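Local coordinates for Blr6230 protein (Bradyrhizobium diazoefficiens USDA 110, PDB 5NGG), which probably hydrolyses beta-lactam antibiotics as a subclass B3 metallo-beta-lactamase with a two-zinc active site, at residues A36-F41 and I47-T52; T100-D105 and E125-L130; H172-H177 and C181-M186. All coordinates share one frame; numbering follows the deposited sequence.

Contact 1 of 3, residues A36-F41 and I47-T52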
loop_
_atom_site.group_PDB
_atom_site.type_symbol
_atom_site.label_atom_id
_atom_site.label_comp_id
_atom_site.label_asym_id
_atom_site.label_seq_id
_atom_site.Cartn_x
_atom_site.Cartn_y
_atom_site.Cartn_z
ATOM N N ALA A 36 -8.008 14.509 -2.183
ATOM C CA ALA A 36 -9.415 14.844 -1.919
ATOM C C ALA A 36 -9.970 13.984 -0.784
ATOM O O ALA A 36 -9.582 12.821 -0.615
ATOM C CB ALA A 36 -10.266 14.636 -3.156
ATOM N N PRO A 37 -10.912 14.545 -0.017
ATOM C CA PRO A 37 -11.428 13.785 1.118
ATOM C C PRO A 37 -12.309 12.584 0.772
ATOM O O PRO A 37 -13.022 12.575 -0.240
ATOM C CB PRO A 37 -12.244 14.821 1.874
ATOM C CG PRO A 37 -12.662 15.787 0.846
ATOM C CD PRO A 37 -11.491 15.897 -0.066
ATOM N N PHE A 38 -12.284 11.584 1.656
ATOM C CA PHE A 38 -13.225 10.469 1.625
ATOM C C PHE A 38 -13.634 10.192 3.062
ATOM O O PHE A 38 -12.802 10.248 3.963
ATOM C CB PHE A 38 -12.587 9.226 1.012
ATOM C CG PHE A 38 -13.580 8.161 0.641
ATOM C CD1 PHE A 38 -14.210 8.182 -0.604
ATOM C CD2 PHE A 38 -13.902 7.133 1.523
ATOM C CE1 PHE A 38 -15.121 7.203 -0.948
ATOM C CE2 PHE A 38 -14.827 6.158 1.165
ATOM C CZ PHE A 38 -15.439 6.200 -0.063
ATOM N N GLU A 39 -14.916 9.934 3.302
ATOM C CA GLU A 39 -15.387 9.685 4.660
ATOM C C GLU A 39 -14.812 8.363 5.196
ATOM O O GLU A 39 -14.989 7.314 4.559
ATOM C CB GLU A 39 -16.918 9.636 4.679
ATOM C CG GLU A 39 -17.535 9.868 6.044
ATOM C CD GLU A 39 -17.418 11.312 6.496
ATOM O OE1 GLU A 39 -17.129 12.187 5.645
ATOM O OE2 GLU A 39 -17.596 11.564 7.708
ATOM N N PRO A 40 -14.174 8.394 6.382
ATOM C CA PRO A 40 -13.621 7.155 6.924
ATOM C C PRO A 40 -14.709 6.198 7.393
ATOM O O PRO A 40 -15.817 6.619 7.706
ATOM C CB PRO A 40 -12.748 7.653 8.071
ATOM C CG PRO A 40 -13.415 8.901 8.526
ATOM C CD PRO A 40 -13.872 9.545 7.251
ATOM N N PHE A 41 -14.360 4.917 7.495
ATOM C CA PHE A 41 -15.356 3.905 7.838
ATOM C C PHE A 41 -14.702 2.617 8.290
ATOM O O PHE A 41 -13.550 2.302 7.977
ATOM C CB PHE A 41 -16.306 3.616 6.662
ATOM C CG PHE A 41 -15.650 2.980 5.451
ATOM C CD1 PHE A 41 -14.962 3.749 4.508
ATOM C CD2 PHE A 41 -15.713 1.602 5.268
ATOM C CE1 PHE A 41 -14.367 3.158 3.403
ATOM C CE2 PHE A 41 -15.122 1.012 4.151
ATOM C CZ PHE A 41 -14.437 1.793 3.221
ATOM N N ILE A 47 -10.426 -3.520 10.888
ATOM C CA ILE A 47 -9.777 -2.758 9.816
ATOM C C ILE A 47 -10.674 -1.576 9.439
ATOM O O ILE A 47 -11.835 -1.776 9.051
ATOM C CB ILE A 47 -9.482 -3.609 8.571
ATOM C CG1 ILE A 47 -8.587 -4.803 8.896
ATOM C CG2 ILE A 47 -8.859 -2.732 7.485
ATOM C CD1 ILE A 47 -8.425 -5.786 7.770
ATOM N N TYR A 48 -10.095 -0.375 9.513
ATOM C CA TYR A 48 -10.818 0.874 9.273
ATOM C C TYR A 48 -10.105 1.647 8.154
ATOM O O TYR A 48 -8.873 1.763 8.161
ATOM C CB TYR A 48 -10.857 1.762 10.531
ATOM C CG TYR A 48 -11.569 1.121 11.705
ATOM C CD1 TYR A 48 -10.967 0.112 12.451
ATOM C CD2 TYR A 48 -12.875 1.493 12.043
ATOM C CE1 TYR A 48 -11.633 -0.508 13.497
ATOM C CE2 TYR A 48 -13.541 0.885 13.100
ATOM C CZ TYR A 48 -12.919 -0.106 13.821
ATOM O OH TYR A 48 -13.587 -0.729 14.862
ATOM N N TYR A 49 -10.880 2.186 7.214
ATOM C CA TYR A 49 -10.342 3.017 6.126
ATOM C C TYR A 49 -10.280 4.460 6.593
ATOM O O TYR A 49 -11.291 4.994 7.044
ATOM C CB TYR A 49 -11.254 2.902 4.892
ATOM C CG TYR A 49 -10.690 3.563 3.660
ATOM C CD1 TYR A 49 -10.842 4.936 3.434
ATOM C CD2 TYR A 49 -9.999 2.832 2.716
ATOM C CE1 TYR A 49 -10.307 5.563 2.310
ATOM C CE2 TYR A 49 -9.468 3.457 1.577
ATOM C CZ TYR A 49 -9.605 4.813 1.377
ATOM O OH TYR A 49 -9.041 5.341 0.241
ATOM N N VAL A 50 -9.102 5.097 6.492
ATOM C CA VAL A 50 -8.878 6.497 6.892
ATOM C C VAL A 50 -8.131 7.286 5.810
ATOM O O VAL A 50 -7.563 8.353 6.082
ATOM C CB VAL A 50 -8.159 6.618 8.262
ATOM C CG1 VAL A 50 -9.014 6.039 9.377
ATOM C CG2 VAL A 50 -6.801 5.936 8.234
ATOM N N GLY A 51 -8.130 6.773 4.574
ATOM C CA GLY A 51 -7.397 7.421 3.477
ATOM C C GLY A 51 -8.191 8.520 2.786
ATOM O O GLY A 51 -9.168 9.080 3.306
ATOM N N THR A 52 -7.725 8.852 1.590
ATOM C CA THR A 52 -8.313 9.888 0.758
ATOM C C THR A 52 -9.149 9.206 -0.324
ATOM O O THR A 52 -9.284 7.981 -0.365
ATOM C CB THR A 52 -7.223 10.788 0.144
ATOM O OG1 THR A 52 -6.525 10.026 -0.829
ATOM C CG2 THR A 52 -6.250 11.312 1.203
HETATM O O HOH W 1 -11.199 8.104 5.031
HETATM O O HOH W 2 -10.032 11.755 3.414
#
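Tyr49 and Phe41 are an antiparallel hydrogen-bonded pair at the outer edge of the seven-strand sheet in this metallo-beta-lactamase fold, where the chain before strand 41-44 runs back along strand 47-49. Phe41 N donates to Tyr49 O at 3.1 Å, and Tyr49 N returns a bond to Phe41 O at 2.8 Å. Both side chains share one face of the sheet. The Phe41 ring, its CG between the backbone N and the carbonyl carbon (chi1 66°), is turned to Tyr49, whose CB sits over one ring face, 3.9 Å from the centroid, a CH-pi contact. The planes of the two rings lie 16° apart, but the rings are offset so far that they hardly stack. Phe38 adds the third aromatic, its CD2 4.0 Å from Tyr49 CE1 with the ring planes at 70°; Met248 of helix 248-253 packs against Phe38 and Tyr49. Between Phe38 and Gly51 the direct pairing is interrupted, and a water donates to both Phe38 O and Gly51 O. Thr52 lies against Ala36 O through its CB, while its hydroxyl bonds to Trp34 O. Tyr49 OH donates within its own segment to Thr52 O at 2.7 Å, that oxygen in the ring plane.

Contact 2 of 3, residues T100-D105 and E125-L130. With ZN (zinc ion), chain D; ZN (zinc ion), chain C.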
loop_
_atom_site.group_PDB
_atom_site.type_symbol
_atom_site.label_atom_id
_atom_site.label_comp_id
_atom_site.label_asym_id
_atom_site.label_seq_id
_atom_site.Cartn_x
_atom_site.Cartn_y
_atom_site.Cartn_z
ATOM N N THR A 100 3.445 -0.727 2.866
ATOM C CA THR A 100 3.365 -1.609 1.692
ATOM C C THR A 100 4.577 -1.366 0.783
ATOM O O THR A 100 5.316 -2.284 0.437
ATOM C CB THR A 100 2.084 -1.385 0.871
ATOM O OG1 THR A 100 1.921 0.010 0.588
ATOM C CG2 THR A 100 0.874 -1.979 1.591
ATOM N N HIS A 101 4.803 -0.119 0.384
ATOM C CA HIS A 101 5.977 0.177 -0.455
ATOM C C HIS A 101 6.360 1.643 -0.339
ATOM O O HIS A 101 5.546 2.507 -0.030
ATOM C CB HIS A 101 5.772 -0.240 -1.913
ATOM C CG HIS A 101 4.885 0.680 -2.686
ATOM N ND1 HIS A 101 3.534 0.469 -2.868
ATOM C CD2 HIS A 101 5.184 1.788 -3.400
ATOM C CE1 HIS A 101 3.034 1.436 -3.618
ATOM N NE2 HIS A 101 4.008 2.268 -3.936
ATOM N N ALA A 102 7.629 1.907 -0.618
ATOM C CA ALA A 102 8.265 3.165 -0.236
ATOM C C ALA A 102 8.257 4.214 -1.354
ATOM O O ALA A 102 9.306 4.609 -1.837
ATOM C CB ALA A 102 9.677 2.874 0.229
ATOM N N HIS A 103 7.074 4.680 -1.740
ATOM C CA HIS A 103 6.885 5.842 -2.607
ATOM C C HIS A 103 6.159 6.931 -1.839
ATOM O O HIS A 103 5.385 6.633 -0.923
ATOM C CB HIS A 103 6.066 5.495 -3.855
ATOM C CG HIS A 103 6.761 4.603 -4.817
ATOM N ND1 HIS A 103 6.066 3.855 -5.729
ATOM C CD2 HIS A 103 8.078 4.366 -5.037
ATOM C CE1 HIS A 103 6.924 3.191 -6.481
ATOM N NE2 HIS A 103 8.152 3.481 -6.081
ATOM N N LEU A 104 6.414 8.182 -2.221
ATOM C CA LEU A 104 5.935 9.347 -1.452
ATOM C C LEU A 104 4.431 9.405 -1.230
ATOM O O LEU A 104 4.000 9.995 -0.262
ATOM C CB LEU A 104 6.391 10.659 -2.073
ATOM C CG LEU A 104 5.614 11.246 -3.242
ATOM C CD1 LEU A 104 5.995 12.713 -3.453
ATOM C CD2 LEU A 104 5.830 10.444 -4.501
ATOM N N ASP A 105 3.634 8.814 -2.133
ATOM C CA ASP A 105 2.193 8.811 -1.964
ATOM C C ASP A 105 1.713 7.864 -0.872
ATOM O O ASP A 105 0.529 7.905 -0.506
ATOM C CB ASP A 105 1.462 8.578 -3.300
ATOM C CG ASP A 105 1.875 7.329 -4.067
ATOM O OD1 ASP A 105 3.090 6.993 -4.109
ATOM O OD2 ASP A 105 0.927 6.722 -4.650
ATOM N N GLU A 125 12.721 -5.180 3.713
ATOM C CA GLU A 125 14.156 -4.881 3.805
ATOM C C GLU A 125 14.707 -4.134 2.590
ATOM O O GLU A 125 15.506 -3.214 2.743
ATOM C CB GLU A 125 14.936 -6.180 4.005
ATOM C CG GLU A 125 16.453 -6.043 4.058
ATOM C CD GLU A 125 17.143 -7.372 4.308
ATOM O OE1 GLU A 125 16.739 -8.091 5.246
ATOM O OE2 GLU A 125 18.093 -7.696 3.565
ATOM N N ARG A 126 14.278 -4.496 1.385
ATOM C CA ARG A 126 14.879 -3.866 0.200
ATOM C C ARG A 126 14.359 -2.450 -0.046
ATOM O O ARG A 126 14.918 -1.716 -0.852
ATOM C CB ARG A 126 14.704 -4.732 -1.032
ATOM C CG ARG A 126 15.477 -6.053 -0.919
ATOM C CD ARG A 126 15.852 -6.612 -2.275
ATOM N NE ARG A 126 14.687 -6.813 -3.104
ATOM C CZ ARG A 126 14.678 -7.060 -4.411
ATOM N NH1 ARG A 126 13.521 -7.190 -5.026
ATOM N NH2 ARG A 126 15.797 -7.184 -5.117
ATOM N N ASP A 127 13.287 -2.060 0.647
ATOM C CA ASP A 127 12.828 -0.667 0.634
ATOM C C ASP A 127 13.479 0.207 1.702
ATOM O O ASP A 127 13.288 1.435 1.698
ATOM C CB ASP A 127 11.297 -0.559 0.720
ATOM C CG ASP A 127 10.592 -0.613 -0.654
ATOM O OD1 ASP A 127 11.259 -0.781 -1.691
ATOM O OD2 ASP A 127 9.348 -0.519 -0.664
ATOM N N LYS A 128 14.214 -0.386 2.633
ATOM C CA LYS A 128 14.834 0.385 3.699
ATOM C C LYS A 128 15.692 1.563 3.165
ATOM O O LYS A 128 15.573 2.690 3.677
ATOM C CB LYS A 128 15.632 -0.532 4.624
ATOM C CG LYS A 128 16.330 0.180 5.769
ATOM C CD LYS A 128 16.950 -0.794 6.761
ATOM C CE LYS A 128 17.799 -0.112 7.830
ATOM N NZ LYS A 128 18.494 -1.107 8.684
ATOM N N PRO A 129 16.513 1.356 2.121
ATOM C CA PRO A 129 17.306 2.513 1.660
ATOM C C PRO A 129 16.459 3.659 1.110
ATOM O O PRO A 129 16.826 4.825 1.246
ATOM C CB PRO A 129 18.205 1.937 0.559
ATOM C CG PRO A 129 18.219 0.471 0.787
ATOM C CD PRO A 129 16.933 0.105 1.460
ATOM N N LEU A 130 15.322 3.309 0.498
ATOM C CA LEU A 130 14.390 4.308 -0.055
ATOM C C LEU A 130 13.743 5.115 1.066
ATOM O O LEU A 130 13.662 6.344 1.016
ATOM C CB LEU A 130 13.301 3.630 -0.889
ATOM C CG LEU A 130 13.614 3.170 -2.312
ATOM C CD1 LEU A 130 14.754 2.175 -2.386
ATOM C CD2 LEU A 130 12.348 2.570 -2.918
HETATM ZN ZN ZN D . 4.058 3.352 -5.694
HETATM ZN ZN ZN C . 0.974 4.630 -5.025
HETATM O O HOH W 3 2.894 4.791 -5.751
#
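Asp127 lays its carboxylate against Ala102, with CG 3.7 Å from the Ala102 methyl carbon CB and OD2 turned to the backbone beside it. Ala102 N donates to Asp127 OD2 at 3.0 Å, a bent bond with 138° at the hydrogen, and the donor comes from above the carboxylate plane, about 50° out of it. The same oxygen lies near His101 CA and takes a second bond from Ser178 OG, while Asp127 OD1 accepts from Gly180 N. One side chain thus ties the metal-binding turn to the loop 178-180. Leu130, a turn further along at the start of helix 128-133, touches the same methyl: its CB is 3.9 Å from Ala102 CB, and its CD2 lies near Ala102 O.

Ala102 is the centre of an inverse gamma turn in the HAHLDH zinc-binding motif of the metallo-beta-lactamase superfamily. While its methyl points toward helix 128-133, the histidines on either side of it in sequence reach one zinc: His101 NE2 and His103 ND1 both bind at 2.1 Å, and His177 completes the protein ligands. The His101 ring, with CG between its backbone N and carbonyl carbon (chi1 76°), is turned to the metal, and Cys201 O holds its ND1. Asp105 OD2 binds the second zinc at 2.1 Å, alongside His106 and His242. The water between the metals, 1.9 Å from the first zinc, donates to Asp105 OD1, so one carboxylate oxygen holds a zinc and the other orients the bridging water.

Asp127 binds no metal here; by accepting a bent bond from the backbone N-H between two zinc ligands it acts as a second-shell residue, and its negative charge would be expected to polarise the Ala102 N-H.

Contact 3 of 3, residues H172-H177 and C181-M186; sequences HATPGH and CTSWEM. With ZN (zinc ion), chain E; ZN (zinc ion), chain D.
Strands 167-173 and 182-190 meet as an antiparallel beta hairpin: His172 and Ser183 form a hydrogen-bonded pair, with His172 N to Ser183 O at 2.8 Å and Ser183 N to His172 O at 2.9 Å, and Ala173 and Thr182 follow as a non-hydrogen-bonded pair. Past the strand end, Thr174 N still bonds to Cys181 O at 3.0 Å, before the chain swings away to carry His177 to the zinc that His101 and His103 also bind. The hairpin belongs to the second sheet of the metallo-beta-lactamase fold.

On the face shared by His172 and Ser183, the His172 ring lies beside Glu185. Its NE2 donates to Glu185 OE1 at 2.7 Å, meeting the anti side of that oxygen, with ring and carboxylate planes 32° apart. Glu185 reaches it on an extended chain, CG anti to the backbone N (chi1 -179°). Across the ring, ND1 binds a further zinc ion that Glu158 and Lys229 complete. Held by zinc at ND1 and the carboxylate at NE2, the ring is fixed in rotation, and the carboxylate would probably make ND1 a more electron-rich donor to that metal.

Nearer the turn, the Thr174 and Ser183 hydroxyls pair at 2.8 Å, OG1 to OG, and Ser183 OG is also bonded to Cys201 N. Cys181 tucks CB against Thr174 O, and its SG, in a disulfide with Cys201, comes close to His177 CB. Gly176, at a phi of 140°, turns the chain between the strand end and His177. Thr204 O holds His177 ND1 on the far side of the ring, and His177 NE2 binds the zinc it shares with His101 and His103 at 2.1 Å.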
loop_
_atom_site.group_PDB
_atom_site.type_symbol
_atom_site.label_atom_id
_atom_site.label_comp_id
_atom_site.label_asym_id
_atom_site.label_seq_id
_atom_site.Cartn_x
_atom_site.Cartn_y
_atom_site.Cartn_z
ATOM N N HIS A 172 4.583 -10.722 3.118
ATOM C CA HIS A 172 4.895 -11.436 1.884
ATOM C C HIS A 172 5.706 -10.545 0.962
ATOM O O HIS A 172 5.318 -9.413 0.694
ATOM C CB HIS A 172 3.628 -11.860 1.164
ATOM C CG HIS A 172 2.821 -12.855 1.907
ATOM N ND1 HIS A 172 3.036 -14.210 1.817
ATOM C CD2 HIS A 172 1.818 -12.683 2.787
ATOM C CE1 HIS A 172 2.173 -14.838 2.593
ATOM N NE2 HIS A 172 1.418 -13.931 3.188
ATOM N N ALA A 173 6.816 -11.066 0.444
ATOM C CA ALA A 173 7.653 -10.301 -0.473
ATOM C C ALA A 173 7.030 -10.349 -1.850
ATOM O O ALA A 173 6.942 -11.408 -2.467
ATOM C CB ALA A 173 9.067 -10.856 -0.486
ATOM N N THR A 174 6.564 -9.190 -2.318
ATOM C CA THR A 174 5.899 -9.061 -3.602
ATOM C C THR A 174 6.540 -7.890 -4.368
ATOM O O THR A 174 5.857 -6.923 -4.731
ATOM C CB THR A 174 4.378 -8.852 -3.427
ATOM O OG1 THR A 174 4.144 -7.831 -2.448
ATOM C CG2 THR A 174 3.701 -10.109 -2.941
ATOM N N PRO A 175 7.857 -8.003 -4.666
ATOM C CA PRO A 175 8.575 -6.920 -5.327
ATOM C C PRO A 175 8.151 -6.682 -6.770
ATOM O O PRO A 175 7.474 -7.506 -7.385
ATOM C CB PRO A 175 10.035 -7.384 -5.268
ATOM C CG PRO A 175 9.929 -8.877 -5.312
ATOM C CD PRO A 175 8.743 -9.162 -4.414
ATOM N N GLY A 176 8.580 -5.544 -7.294
ATOM C CA GLY A 176 8.344 -5.139 -8.685
ATOM C C GLY A 176 8.031 -3.668 -8.698
ATOM O O GLY A 176 8.843 -2.845 -9.136
ATOM N N HIS A 177 6.872 -3.298 -8.153
ATOM C CA HIS A 177 6.505 -1.898 -8.114
ATOM C C HIS A 177 7.547 -1.094 -7.281
ATOM O O HIS A 177 7.821 0.074 -7.588
ATOM C CB HIS A 177 5.068 -1.752 -7.580
ATOM C CG HIS A 177 4.589 -0.344 -7.523
ATOM N ND1 HIS A 177 4.041 0.322 -8.594
ATOM C CD2 HIS A 177 4.624 0.540 -6.511
ATOM C CE1 HIS A 177 3.730 1.557 -8.218
ATOM N NE2 HIS A 177 4.091 1.722 -6.966
ATOM N N CYS A 181 8.625 -4.010 -1.910
ATOM C CA CYS A 181 7.161 -4.020 -1.847
ATOM C C CYS A 181 6.699 -5.264 -1.049
ATOM O O CYS A 181 7.089 -6.404 -1.403
ATOM C CB CYS A 181 6.658 -4.069 -3.299
ATOM S SG CYS A 181 5.060 -3.344 -3.740
ATOM N N THR A 182 5.928 -5.011 0.012
ATOM C CA THR A 182 5.509 -6.044 0.955
ATOM C C THR A 182 3.998 -6.037 1.048
ATOM O O THR A 182 3.382 -5.018 1.372
ATOM C CB THR A 182 6.127 -5.788 2.335
ATOM O OG1 THR A 182 7.564 -5.766 2.206
ATOM C CG2 THR A 182 5.736 -6.865 3.337
ATOM N N SER A 183 3.401 -7.183 0.776
ATOM C CA SER A 183 1.972 -7.399 0.952
ATOM C C SER A 183 1.736 -8.060 2.301
ATOM O O SER A 183 2.426 -9.001 2.663
ATOM C CB SER A 183 1.427 -8.274 -0.177
ATOM O OG SER A 183 1.578 -7.622 -1.442
ATOM N N TRP A 184 0.777 -7.540 3.062
ATOM C CA TRP A 184 0.590 -7.965 4.450
ATOM C C TRP A 184 -0.705 -8.768 4.612
ATOM O O TRP A 184 -1.771 -8.296 4.234
ATOM C CB TRP A 184 0.520 -6.725 5.337
ATOM C CG TRP A 184 1.794 -5.953 5.449
ATOM C CD1 TRP A 184 2.169 -4.842 4.747
ATOM C CD2 TRP A 184 2.878 -6.262 6.314
ATOM N NE1 TRP A 184 3.402 -4.432 5.140
ATOM C CE2 TRP A 184 3.866 -5.279 6.112
ATOM C CE3 TRP A 184 3.107 -7.262 7.268
ATOM C CZ2 TRP A 184 5.055 -5.257 6.850
ATOM C CZ3 TRP A 184 4.273 -7.251 7.964
ATOM C CH2 TRP A 184 5.233 -6.245 7.775
ATOM N N GLU A 185 -0.588 -9.968 5.176
ATOM C CA GLU A 185 -1.738 -10.849 5.367
ATOM C C GLU A 185 -2.178 -10.864 6.829
ATOM O O GLU A 185 -1.357 -10.918 7.744
ATOM C CB GLU A 185 -1.362 -12.257 4.932
ATOM C CG GLU A 185 -2.479 -13.271 5.048
ATOM C CD GLU A 185 -2.076 -14.663 4.592
ATOM O OE1 GLU A 185 -0.879 -14.901 4.256
ATOM O OE2 GLU A 185 -2.984 -15.537 4.606
ATOM N N MET A 186 -3.487 -10.836 7.050
ATOM C CA MET A 186 -4.026 -10.996 8.412
ATOM C C MET A 186 -5.402 -11.608 8.367
ATOM O O MET A 186 -6.089 -11.557 7.358
ATOM C CB MET A 186 -4.061 -9.699 9.213
ATOM C CG MET A 186 -5.004 -8.641 8.679
ATOM S SD MET A 186 -5.136 -7.195 9.764
ATOM C CE MET A 186 -6.222 -7.840 11.032
HETATM ZN ZN ZN E . 4.311 -15.333 0.686
HETATM ZN ZN ZN D . 4.058 3.352 -5.694
HETATM O O HOH W 3 2.894 4.791 -5.751
#

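Overall arrangement
Contacts 2 and 3 meet at the active site, where they share one zinc and its bridging water, and a backbone bond from Thr182 to Thr100 probably joins them. Contact 2 is buried and small, a carboxylate and a leucine holding a metal-binding turn. Contact 3 is partly buried, larger and mostly polar, with a further zinc, outside the active-site pair, at His172. Contact 1, also partly buried, is different in kind: aromatic packing and waters at the edge of the other sheet, its centre about 22 Å from the centre of either of the others. It still touches contact 3, where Ile47 packs on Met186, and Thr52 leads toward the second active-site zinc.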